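Local coordinates for transcriptional regulator, LRP/AsnC family (Neisseria meningitidis, PDB 2P5V), which regulates transcription as a global regulator of the Lrp/AsnC family, probably by sequence-specific DNA binding through its winged helix-turn-helix domain, at the interface of chains A and B. Coordinates in Å, arbitrary orientation; residue numbers count along the deposited sequence, not the author numbering. Chains: chain A/B, Transcriptional regulator, LRP/AsnC family.

The interface of chains A and B. Residues chain A 147-148; chain B 89, 92-93, 101.
A:Ile148, on strand 146-150, enters a groove of chain B between strand 98-104, which carries B:Cys101, and helix 84-93, which brings B:Ala89, B:Val92 and B:Arg93. Its CB lies 3.5 Å from the carbonyl O of B:Cys101 and 3.8 Å from the thiol sulfur SG. CG2, anti to the backbone N, sits between that sulfur (3.9 Å from SG) and the methyl CB of B:Ala89 (3.8 Å), and comes more loosely up to CG1 of B:Val92. The other branch bends away from the helix only at CD1, which ends in a loose approach, 4.2 Å from O of B:Cys101. A branched aliphatic residue suits this place because it can touch strand and helix at once, while small B:Ala89 probably lets the two elements come close. B:Cys101, its sulfur anti to the backbone N (chi1 180°), offers CB and CG2 a soft apolar surface.

Hydrogen bonds hold the backbone N-H and carbonyl of the isoleucine. A:Ile148 N donates to O of B:Cys101 (2.9 Å), a strand-to-strand link between the subunits. B:Arg93, extended from CG to NE, reaches along the helix flank so that NE donates to O of A:Ile148 (2.8 Å, 150° at H), the oxygen lying 17° out of the guanidinium plane; NH2 adds a weak bond to the same oxygen. Arginine's length lets a helix residue cap a strand carbonyl. Repeated about the two-fold axis, the patch helps join two subunits, probably through their ligand-binding domains, into what is probably the dimer from which the eight-copy assembly is built.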
loop_
_atom_site.group_PDB
_atom_site.type_symbol
_atom_site.label_atom_id
_atom_site.label_comp_id
_atom_site.label_asym_id
_atom_site.label_seq_id
_atom_site.Cartn_x
_atom_site.Cartn_y
_atom_site.Cartn_z
ATOM N N GLU A 147 -16.418 20.130 -2.901
ATOM C CA GLU A 147 -17.629 19.456 -2.458
ATOM C C GLU A 147 -18.538 19.294 -3.650
ATOM O O GLU A 147 -19.002 20.275 -4.211
ATOM C CB GLU A 147 -18.351 20.268 -1.393
ATOM C CG GLU A 147 -19.677 19.668 -0.964
ATOM C CD GLU A 147 -20.396 20.549 0.029
ATOM O OE1 GLU A 147 -19.875 20.711 1.159
ATOM O OE2 GLU A 147 -21.476 21.076 -0.322
ATOM N N ILE A 148 -18.795 18.047 -4.022
ATOM C CA ILE A 148 -19.675 17.736 -5.139
ATOM C C ILE A 148 -21.137 17.662 -4.678
ATOM O O ILE A 148 -22.039 18.155 -5.361
ATOM C CB ILE A 148 -19.228 16.420 -5.811
ATOM C CG1 ILE A 148 -17.977 16.683 -6.669
ATOM C CG2 ILE A 148 -20.337 15.822 -6.661
ATOM C CD1 ILE A 148 -16.789 17.236 -5.872
ATOM N N ALA B 89 -19.948 13.875 -11.302
ATOM C CA ALA B 89 -20.564 14.834 -10.384
ATOM C C ALA B 89 -22.062 15.015 -10.677
ATOM O O ALA B 89 -22.873 15.037 -9.756
ATOM C CB ALA B 89 -19.836 16.181 -10.456
ATOM N N VAL B 92 -23.866 11.676 -9.534
ATOM C CA VAL B 92 -23.860 11.576 -8.065
ATOM C C VAL B 92 -24.954 12.414 -7.423
ATOM O O VAL B 92 -25.584 11.980 -6.456
ATOM C CB VAL B 92 -22.469 12.003 -7.456
ATOM C CG1 VAL B 92 -22.579 12.348 -5.969
ATOM C CG2 VAL B 92 -21.458 10.914 -7.634
ATOM N N ARG B 93 -25.171 13.609 -7.968
ATOM C CA ARG B 93 -26.190 14.533 -7.467
ATOM C C ARG B 93 -27.610 14.004 -7.685
ATOM O O ARG B 93 -28.535 14.411 -6.987
ATOM C CB ARG B 93 -26.028 15.920 -8.121
ATOM C CG ARG B 93 -24.711 16.586 -7.750
ATOM C CD ARG B 93 -24.621 18.061 -8.110
ATOM N NE ARG B 93 -23.264 18.548 -7.857
ATOM C CZ ARG B 93 -22.348 18.815 -8.789
ATOM N NH1 ARG B 93 -22.624 18.709 -10.086
ATOM N NH2 ARG B 93 -21.145 19.232 -8.417
ATOM N N CYS B 101 -20.286 13.718 -1.308
ATOM C CA CYS B 101 -19.255 13.362 -2.271
ATOM C C CYS B 101 -18.245 14.494 -2.278
ATOM O O CYS B 101 -18.623 15.653 -2.464
ATOM C CB CYS B 101 -19.863 13.206 -3.667
ATOM S SG CYS B 101 -18.644 12.765 -4.929
#